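Alternansucrase (Leuconostoc mesenteroides, PDB 6HVG) is a multidomain enzyme of glycosyl hydrolase family 70, with a circularly permuted TIM-type barrel, a calcium site and cell-wall-binding-type repeats toward both chain ends. Local coordinates at residues L880-R885 and G911-N916; D925-L930 and D971-K976; K1385-K1390 and Y1400-D1405. All coordinates share one frame; numbering follows the deposited sequence.

Contact 1: residues L880-R885 and G911-N916; sequences LLTSVR and GVIVGN
Leu-881 and Ser-883 pair with Val-914 and Val-912 in antiparallel strands, whose axes approach to 4.8 Å with N-to-C directions 166° apart. Each is a hydrogen-bonded pair with reciprocal bonds: Leu-881 N reaches Val-914 O at 2.9 Å, and Val-912 N reaches Ser-883 O at 2.7 Å. In the non-hydrogen-bonded pair between them, Thr-882 and Ile-913, CA lies 4.8 Å from CA. Side chains alternate accordingly. Leu-881 and Val-914 run next to each other in the same direction, with Leu-881 CD2 3.6 Å from Val-914 CG1; that methyl comes into reach because CG1 sits between the backbone N and the carbonyl carbon (chi1 43°). Helix 807-814 packs on this face, and Ser-883 OG is hydrogen-bonded there to Gln-862 of the next strand. The strands belong to an antiparallel sheet, most of whose strands lie between barrel strands 821-825 and 1045-1047, the position of domain C in family 70 enzymes. Ile-913 is on the other face, and the end of Leu-880 reaches across to it, CG 3.8 Å from Ile-913 CG2. Beyond, Leu-880 CD1 comes up against the backbone of Gly-915, where no side chain intervenes. Leu-930 of strand 927-931 packs on Thr-882, Val-884 and Ile-913.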
loop_
_atom_site.group_PDB
_atom_site.type_symbol
_atom_site.label_atom_id
_atom_site.label_comp_id
_atom_site.label_asym_id
_atom_site.label_seq_id
_atom_site.Cartn_x
_atom_site.Cartn_y
_atom_site.Cartn_z
ATOM N N LEU A 880 -14.870 26.565 -21.722
ATOM C CA LEU A 880 -16.097 25.807 -21.593
ATOM C C LEU A 880 -16.099 24.738 -22.693
ATOM O O LEU A 880 -15.864 25.043 -23.858
ATOM C CB LEU A 880 -17.328 26.740 -21.701
ATOM C CG LEU A 880 -18.389 26.695 -20.572
ATOM C CD1 LEU A 880 -17.839 26.542 -19.178
ATOM C CD2 LEU A 880 -19.269 27.936 -20.595
ATOM N N LEU A 881 -16.329 23.479 -22.315
ATOM C CA LEU A 881 -16.291 22.364 -23.272
ATOM C C LEU A 881 -17.667 22.118 -23.885
ATOM O O LEU A 881 -18.658 22.089 -23.178
ATOM C CB LEU A 881 -15.780 21.088 -22.591
ATOM C CG LEU A 881 -15.748 19.793 -23.420
ATOM C CD1 LEU A 881 -14.457 19.023 -23.202
ATOM C CD2 LEU A 881 -16.919 18.898 -23.079
ATOM N N THR A 882 -17.703 21.946 -25.200
ATOM C CA THR A 882 -18.938 21.695 -25.902
ATOM C C THR A 882 -18.896 20.354 -26.620
ATOM O O THR A 882 -18.089 20.147 -27.516
ATOM C CB THR A 882 -19.264 22.828 -26.893
ATOM O OG1 THR A 882 -18.161 23.058 -27.772
ATOM C CG2 THR A 882 -19.576 24.097 -26.134
ATOM N N SER A 883 -19.772 19.449 -26.193
ATOM C CA SER A 883 -19.854 18.081 -26.733
ATOM C C SER A 883 -21.241 17.851 -27.286
ATOM O O SER A 883 -22.232 18.111 -26.599
ATOM C CB SER A 883 -19.546 17.026 -25.657
ATOM O OG SER A 883 -19.514 15.713 -26.192
ATOM N N VAL A 884 -21.298 17.347 -28.518
ATOM C CA VAL A 884 -22.537 17.172 -29.261
ATOM C C VAL A 884 -22.624 15.766 -29.822
ATOM O O VAL A 884 -21.614 15.215 -30.201
ATOM C CB VAL A 884 -22.620 18.150 -30.465
ATOM C CG1 VAL A 884 -23.832 17.845 -31.335
ATOM C CG2 VAL A 884 -22.641 19.597 -29.973
ATOM N N ARG A 885 -23.825 15.195 -29.850
ATOM C CA ARG A 885 -24.129 13.998 -30.628
ATOM C C ARG A 885 -25.271 14.363 -31.598
ATOM O O ARG A 885 -26.216 15.029 -31.207
ATOM C CB ARG A 885 -24.539 12.816 -29.722
ATOM C CG ARG A 885 -23.412 12.146 -28.905
ATOM C CD ARG A 885 -22.303 11.436 -29.738
ATOM N NE ARG A 885 -22.637 10.074 -30.160
ATOM C CZ ARG A 885 -22.704 9.027 -29.338
ATOM N NH1 ARG A 885 -22.450 9.137 -28.038
ATOM N NH2 ARG A 885 -23.035 7.838 -29.820
ATOM N N GLY A 911 -26.791 17.979 -26.612
ATOM C CA GLY A 911 -25.766 19.006 -26.483
ATOM C C GLY A 911 -25.337 19.142 -25.039
ATOM O O GLY A 911 -26.176 19.297 -24.150
ATOM N N VAL A 912 -24.034 19.051 -24.794
ATOM C CA VAL A 912 -23.494 19.147 -23.436
ATOM C C VAL A 912 -22.444 20.259 -23.344
ATOM O O VAL A 912 -21.528 20.331 -24.167
ATOM C CB VAL A 912 -22.886 17.834 -22.983
ATOM C CG1 VAL A 912 -22.380 17.945 -21.544
ATOM C CG2 VAL A 912 -23.922 16.740 -23.094
ATOM N N ILE A 913 -22.638 21.139 -22.357
ATOM C CA ILE A 913 -21.719 22.212 -22.035
ATOM C C ILE A 913 -21.262 22.020 -20.592
ATOM O O ILE A 913 -22.100 21.896 -19.695
ATOM C CB ILE A 913 -22.396 23.587 -22.165
ATOM C CG1 ILE A 913 -23.040 23.732 -23.549
ATOM C CG2 ILE A 913 -21.371 24.694 -21.932
ATOM C CD1 ILE A 913 -23.972 24.912 -23.653
ATOM N N VAL A 914 -19.949 22.029 -20.362
ATOM C CA VAL A 914 -19.412 21.833 -19.013
ATOM C C VAL A 914 -18.186 22.697 -18.743
ATOM O O VAL A 914 -17.378 22.933 -19.620
ATOM C CB VAL A 914 -19.124 20.345 -18.739
ATOM C CG1 VAL A 914 -18.464 19.707 -19.927
ATOM C CG2 VAL A 914 -18.281 20.136 -17.489
ATOM N N GLY A 915 -18.085 23.180 -17.508
ATOM C CA GLY A 915 -16.957 23.987 -17.058
ATOM C C GLY A 915 -16.488 23.568 -15.684
ATOM O O GLY A 915 -17.238 22.951 -14.933
ATOM N N ASN A 916 -15.245 23.922 -15.357
ATOM C CA ASN A 916 -14.606 23.569 -14.075
ATOM C C ASN A 916 -14.260 24.786 -13.245
ATOM O O ASN A 916 -13.397 24.717 -12.380
ATOM C CB ASN A 916 -13.330 22.756 -14.335
ATOM C CG ASN A 916 -12.324 23.498 -15.202
ATOM O OD1 ASN A 916 -12.347 24.721 -15.310
ATOM N ND2 ASN A 916 -11.432 22.746 -15.825
#

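Contact 2: residues D925-L930 and D971-K976; sequences DKTITL and DLIFHK
Ile-928 and Leu-930 form hydrogen-bonded antiparallel pairs with Phe-974 and Leu-972, each pair having two backbone bonds; Ile-928 N to Phe-974 O is 2.7 Å, Leu-972 N to Leu-930 O 3.1 Å. These four side chains make the buried face, the end of Ile-928 leading off to Leu-880 and Met-992. Phe-974 CG is anti to its carbonyl carbon (chi1 -67°), and the ring turns one edge to Ile-928 O, which lies near the ring plane, 3.4 Å from CD1. Further along the ring, CE1 meets Leu-930 CD1 at 4.2 Å, the two side chains crossing at a slant, while Trp-1007 makes an edge-to-face contact with the same ring and Ile-913 also touches Phe-974. Leu-972 CD1 also approaches Leu-930 CD1. The opposite face is looser and nearer solvent. Thr-927 and His-975, both exposed, run side by side, with Thr-927 CG2 3.6 Å from His-975 ND1. Next to them Ile-973 CD1 touches Thr-929 OG1 at 3.8 Å, whereas Thr-929 CG2, anti to the backbone N (chi1 of OG1 -51°), turns to Asp-971 CB. The two-stranded sheet thus packs by its apolar face on the larger antiparallel sheet, consistent with the beta-sandwich form of domain C in this family.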
loop_
_atom_site.group_PDB
_atom_site.type_symbol
_atom_site.label_atom_id
_atom_site.label_comp_id
_atom_site.label_asym_id
_atom_site.label_seq_id
_atom_site.Cartn_x
_atom_site.Cartn_y
_atom_site.Cartn_z
ATOM N N ASP A 925 -19.884 40.872 -24.164
ATOM C CA ASP A 925 -19.848 40.570 -25.610
ATOM C C ASP A 925 -19.958 39.063 -25.958
ATOM O O ASP A 925 -20.554 38.689 -26.982
ATOM C CB ASP A 925 -18.560 41.137 -26.227
ATOM N N LYS A 926 -19.401 38.215 -25.088
ATOM C CA LYS A 926 -19.160 36.789 -25.376
ATOM C C LYS A 926 -20.397 35.946 -25.672
ATOM O O LYS A 926 -21.417 36.056 -24.992
ATOM C CB LYS A 926 -18.406 36.129 -24.220
ATOM C CG LYS A 926 -17.868 34.740 -24.554
ATOM C CD LYS A 926 -16.878 34.751 -25.700
ATOM C CE LYS A 926 -16.142 33.423 -25.846
ATOM N NZ LYS A 926 -15.178 33.517 -26.978
ATOM N N THR A 927 -20.268 35.091 -26.684
ATOM C CA THR A 927 -21.295 34.129 -27.062
ATOM C C THR A 927 -20.711 32.728 -27.062
ATOM O O THR A 927 -19.615 32.498 -27.580
ATOM C CB THR A 927 -21.825 34.403 -28.471
ATOM O OG1 THR A 927 -20.802 34.123 -29.427
ATOM C CG2 THR A 927 -22.234 35.844 -28.577
ATOM N N ILE A 928 -21.447 31.785 -26.491
ATOM C CA ILE A 928 -21.009 30.389 -26.468
ATOM C C ILE A 928 -21.953 29.520 -27.286
ATOM O O ILE A 928 -23.164 29.587 -27.132
ATOM C CB ILE A 928 -20.857 29.886 -25.023
ATOM C CG1 ILE A 928 -19.560 30.447 -24.453
ATOM C CG2 ILE A 928 -20.814 28.368 -24.963
ATOM C CD1 ILE A 928 -19.384 30.165 -22.988
ATOM N N THR A 929 -21.376 28.696 -28.159
ATOM C CA THR A 929 -22.156 27.984 -29.170
ATOM C C THR A 929 -22.045 26.457 -29.145
ATOM O O THR A 929 -20.963 25.884 -29.018
ATOM C CB THR A 929 -21.775 28.450 -30.582
ATOM O OG1 THR A 929 -21.822 29.876 -30.640
ATOM C CG2 THR A 929 -22.743 27.889 -31.579
ATOM N N LEU A 930 -23.199 25.823 -29.287
ATOM C CA LEU A 930 -23.310 24.389 -29.510
ATOM C C LEU A 930 -23.660 24.122 -30.965
ATOM O O LEU A 930 -24.759 24.397 -31.393
ATOM C CB LEU A 930 -24.419 23.802 -28.646
ATOM C CG LEU A 930 -24.142 23.494 -27.173
ATOM C CD1 LEU A 930 -25.418 23.025 -26.505
ATOM C CD2 LEU A 930 -23.051 22.452 -27.010
ATOM N N ASP A 971 -26.898 26.142 -35.081
ATOM C CA ASP A 971 -26.201 26.460 -33.838
ATOM C C ASP A 971 -27.156 27.038 -32.792
ATOM O O ASP A 971 -27.994 27.891 -33.094
ATOM C CB ASP A 971 -25.039 27.440 -34.105
ATOM C CG ASP A 971 -24.165 27.011 -35.258
ATOM O OD1 ASP A 971 -24.165 25.802 -35.581
ATOM O OD2 ASP A 971 -23.479 27.862 -35.854
ATOM N N LEU A 972 -26.996 26.568 -31.557
ATOM C CA LEU A 972 -27.674 27.158 -30.410
ATOM C C LEU A 972 -26.740 28.205 -29.845
ATOM O O LEU A 972 -25.663 27.847 -29.363
ATOM C CB LEU A 972 -27.911 26.131 -29.320
ATOM C CG LEU A 972 -29.009 25.096 -29.510
ATOM C CD1 LEU A 972 -29.047 24.223 -28.271
ATOM C CD2 LEU A 972 -30.351 25.766 -29.741
ATOM N N ILE A 973 -27.131 29.484 -29.885
ATOM C CA ILE A 973 -26.240 30.549 -29.404
ATOM C C ILE A 973 -26.589 30.927 -27.957
ATOM O O ILE A 973 -27.755 31.081 -27.610
ATOM C CB ILE A 973 -26.272 31.809 -30.293
ATOM C CG1 ILE A 973 -26.339 31.452 -31.791
ATOM C CG2 ILE A 973 -25.057 32.684 -29.985
ATOM C CD1 ILE A 973 -25.039 30.982 -32.388
ATOM N N PHE A 974 -25.566 31.077 -27.123
ATOM C CA PHE A 974 -25.755 31.429 -25.721
ATOM C C PHE A 974 -24.946 32.673 -25.380
ATOM O O PHE A 974 -23.842 32.864 -25.891
ATOM C CB PHE A 974 -25.301 30.293 -24.802
ATOM C CG PHE A 974 -26.144 29.052 -24.888
ATOM C CD1 PHE A 974 -25.911 28.112 -25.874
ATOM C CD2 PHE A 974 -27.168 28.824 -23.970
ATOM C CE1 PHE A 974 -26.679 26.959 -25.943
ATOM C CE2 PHE A 974 -27.943 27.670 -24.030
ATOM C CZ PHE A 974 -27.700 26.738 -25.016
ATOM N N HIS A 975 -25.503 33.499 -24.500
ATOM C CA HIS A 975 -24.891 34.769 -24.100
ATOM C C HIS A 975 -24.678 34.776 -22.589
ATOM O O HIS A 975 -25.136 33.864 -21.888
ATOM C CB HIS A 975 -25.789 35.949 -24.511
ATOM C CG HIS A 975 -26.146 35.961 -25.967
ATOM N ND1 HIS A 975 -25.378 36.598 -26.915
ATOM C CD2 HIS A 975 -27.184 35.405 -26.636
ATOM C CE1 HIS A 975 -25.922 36.433 -28.107
ATOM N NE2 HIS A 975 -27.019 35.712 -27.967
ATOM N N LYS A 976 -24.035 35.831 -22.087
ATOM C CA LYS A 976 -23.873 36.021 -20.646
ATOM C C LYS A 976 -25.239 35.971 -19.966
ATOM O O LYS A 976 -25.420 35.302 -18.960
ATOM C CB LYS A 976 -23.163 37.350 -20.345
ATOM C CG LYS A 976 -22.881 37.616 -18.864
ATOM C CD LYS A 976 -22.257 38.989 -18.630
ATOM C CE LYS A 976 -21.904 39.210 -17.164
ATOM N NZ LYS A 976 -23.119 39.433 -16.315
#

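Contact 3: residues K1385-K1390 and Y1400-D1405; sequences KMVRDK and YHLNVD
A G1 beta bulge opens the hairpin of strands 1390-1393 and 1399-1402: Asp-1389 and Lys-1390 together stand opposite the single residue Leu-1402. Its evidence is twofold. Lys-1390 and Leu-1402 form a hydrogen-bonded antiparallel pair, with Leu-1402 N to Lys-1390 O at 3.0 Å and Lys-1390 N to Leu-1402 O at 3.2 Å, and Asp-1389 has the left-handed backbone conformation (phi 56°, psi 59°) that the first bulge position calls for. Asp-1389 N also bonds to Asn-1403 O at 2.8 Å, approaching from above the carbonyl plane, 55° out of it. Close to the C-terminal end of the model, this hairpin continues a succession of short hairpins (1368-1380, then 1390-1402), consistent with the putative cell-wall-binding repeats of this region of the chain. The apolar part of the contact is Leu-1402 with Val-1387, just before the bulge in the chain: Leu-1402 CD1 comes 3.9 Å from Val-1387 CB; Tyr-1379 touches both residues and Met-1408 touches Leu-1402. On the outer, solvent-facing side Arg-1388 runs extended from CG to NE alongside the carbonyl of Val-1404. Its CB and CG each lie 3.7 Å from Val-1404 O, and NH1 returns to the same oxygen in a weak, bent hydrogen bond, with the acceptor at the guanidinium edge and near its plane. His-1401 brings CD2 to 3.7 Å from Lys-1390 O, while its ring meets that of Tyr-1391.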
loop_
_atom_site.group_PDB
_atom_site.type_symbol
_atom_site.label_atom_id
_atom_site.label_comp_id
_atom_site.label_asym_id
_atom_site.label_seq_id
_atom_site.Cartn_x
_atom_site.Cartn_y
_atom_site.Cartn_z
ATOM N N LYS A 1385 30.919 -7.248 6.162
ATOM C CA LYS A 1385 31.263 -7.263 4.713
ATOM C C LYS A 1385 32.022 -6.010 4.289
ATOM O O LYS A 1385 31.742 -4.910 4.776
ATOM C CB LYS A 1385 30.024 -7.417 3.832
ATOM C CG LYS A 1385 29.438 -8.798 3.822
ATOM C CD LYS A 1385 28.010 -8.808 3.286
ATOM C CE LYS A 1385 27.373 -10.185 3.476
ATOM N NZ LYS A 1385 25.896 -10.144 3.653
ATOM N N MET A 1386 32.986 -6.178 3.390
ATOM C CA MET A 1386 33.700 -5.041 2.809
ATOM C C MET A 1386 32.729 -4.259 1.937
ATOM O O MET A 1386 31.853 -4.832 1.300
ATOM C CB MET A 1386 34.885 -5.535 1.991
ATOM C CG MET A 1386 35.790 -4.457 1.395
ATOM S SD MET A 1386 36.882 -5.153 0.111
ATOM C CE MET A 1386 38.154 -5.880 1.161
ATOM N N VAL A 1387 32.875 -2.945 1.947
ATOM C CA VAL A 1387 32.060 -2.060 1.117
ATOM C C VAL A 1387 32.916 -1.528 -0.029
ATOM O O VAL A 1387 34.085 -1.160 0.169
ATOM C CB VAL A 1387 31.505 -0.874 1.927
ATOM C CG1 VAL A 1387 30.492 -0.079 1.111
ATOM C CG2 VAL A 1387 30.875 -1.367 3.219
ATOM N N ARG A 1388 32.307 -1.489 -1.216
ATOM C CA ARG A 1388 32.990 -1.095 -2.461
ATOM C C ARG A 1388 32.201 -0.040 -3.248
ATOM O O ARG A 1388 30.956 -0.076 -3.274
ATOM C CB ARG A 1388 33.142 -2.318 -3.360
ATOM C CG ARG A 1388 33.948 -3.483 -2.812
ATOM C CD ARG A 1388 33.607 -4.744 -3.614
ATOM N NE ARG A 1388 34.593 -5.803 -3.453
ATOM C CZ ARG A 1388 35.752 -5.849 -4.098
ATOM N NH1 ARG A 1388 36.093 -4.896 -4.947
ATOM N NH2 ARG A 1388 36.594 -6.845 -3.870
ATOM N N ASP A 1389 32.934 0.884 -3.876
ATOM C CA ASP A 1389 32.355 1.817 -4.856
ATOM C C ASP A 1389 31.196 2.629 -4.294
ATOM O O ASP A 1389 30.069 2.566 -4.805
ATOM C CB ASP A 1389 31.911 1.032 -6.105
ATOM C CG ASP A 1389 31.461 1.922 -7.269
ATOM O OD1 ASP A 1389 31.823 3.121 -7.330
ATOM O OD2 ASP A 1389 30.750 1.386 -8.145
ATOM N N LYS A 1390 31.466 3.387 -3.238
ATOM C CA LYS A 1390 30.494 4.374 -2.743
ATOM C C LYS A 1390 31.109 5.330 -1.731
ATOM O O LYS A 1390 32.178 5.081 -1.160
ATOM C CB LYS A 1390 29.219 3.693 -2.203
ATOM C CG LYS A 1390 29.187 3.369 -0.736
ATOM C CD LYS A 1390 27.857 2.731 -0.344
ATOM C CE LYS A 1390 27.619 2.828 1.157
ATOM N NZ LYS A 1390 26.462 2.012 1.613
ATOM N N TYR A 1400 34.146 9.746 3.485
ATOM C CA TYR A 1400 35.180 8.904 2.857
ATOM C C TYR A 1400 34.626 8.276 1.584
ATOM O O TYR A 1400 33.402 8.179 1.407
ATOM C CB TYR A 1400 35.641 7.805 3.808
ATOM C CG TYR A 1400 35.904 8.241 5.238
ATOM C CD1 TYR A 1400 37.195 8.595 5.669
ATOM C CD2 TYR A 1400 34.875 8.266 6.177
ATOM C CE1 TYR A 1400 37.438 8.948 6.995
ATOM C CE2 TYR A 1400 35.113 8.636 7.496
ATOM C CZ TYR A 1400 36.382 8.979 7.899
ATOM O OH TYR A 1400 36.592 9.334 9.216
ATOM N N HIS A 1401 35.527 7.887 0.690
ATOM C CA HIS A 1401 35.142 7.207 -0.543
ATOM C C HIS A 1401 35.873 5.887 -0.634
ATOM O O HIS A 1401 37.064 5.800 -0.315
ATOM C CB HIS A 1401 35.433 8.046 -1.790
ATOM C CG HIS A 1401 35.226 7.298 -3.075
ATOM N ND1 HIS A 1401 36.261 6.784 -3.834
ATOM C CD2 HIS A 1401 34.081 6.940 -3.710
ATOM C CE1 HIS A 1401 35.758 6.167 -4.892
ATOM N NE2 HIS A 1401 34.439 6.246 -4.840
ATOM N N LEU A 1402 35.150 4.874 -1.086
ATOM C CA LEU A 1402 35.729 3.578 -1.303
ATOM C C LEU A 1402 35.690 3.260 -2.783
ATOM O O LEU A 1402 34.626 3.282 -3.429
ATOM C CB LEU A 1402 35.011 2.523 -0.468
ATOM C CG LEU A 1402 34.994 2.905 1.013
ATOM C CD1 LEU A 1402 33.806 2.277 1.727
ATOM C CD2 LEU A 1402 36.331 2.536 1.636
ATOM N N ASN A 1403 36.879 2.984 -3.316
ATOM C CA ASN A 1403 37.083 2.658 -4.729
ATOM C C ASN A 1403 36.377 1.350 -5.057
ATOM O O ASN A 1403 35.745 0.737 -4.180
ATOM C CB ASN A 1403 38.579 2.582 -5.022
ATOM C CG ASN A 1403 39.224 3.962 -5.120
ATOM O OD1 ASN A 1403 38.568 4.952 -5.439
ATOM N ND2 ASN A 1403 40.519 4.032 -4.836
ATOM N N VAL A 1404 36.457 0.940 -6.319
ATOM C CA VAL A 1404 35.856 -0.326 -6.763
ATOM C C VAL A 1404 36.618 -1.494 -6.131
ATOM O O VAL A 1404 36.027 -2.427 -5.627
ATOM C CB VAL A 1404 35.863 -0.482 -8.304
ATOM C CG1 VAL A 1404 35.029 -1.700 -8.711
ATOM C CG2 VAL A 1404 35.349 0.788 -8.986
ATOM N N ASP A 1405 37.942 -1.409 -6.129
ATOM C CA ASP A 1405 38.778 -2.460 -5.540
ATOM C C ASP A 1405 38.720 -2.500 -4.000
ATOM O O ASP A 1405 39.420 -3.294 -3.376
ATOM C CB ASP A 1405 40.237 -2.323 -6.029
ATOM C CG ASP A 1405 40.901 -1.015 -5.589
ATOM O OD1 ASP A 1405 40.279 -0.230 -4.847
ATOM O OD2 ASP A 1405 42.054 -0.761 -6.000
#

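How the contacts relate
From the N terminus the three contacts come in series, none nesting in or crossing another. Contact 1 closes the loop of residues 886-910, which is almost without regular structure. Strand 927-931 follows directly, and contact 2 then closes residues 931-970, a longer excursion that includes strand 940-947 of the sheet holding contact 1. These two contacts have centres 12 Å apart and touch as facing layers, for instance where Thr-882 CG2 lies 3.7 Å from Thr-929 O. Contact 3 closes residues 1391-1399 within the hairpin of strands 1390-1393 and 1399-1402, in the C-terminal repeat region; its centre is about 62 Å from that of contact 1, and it touches neither other contact.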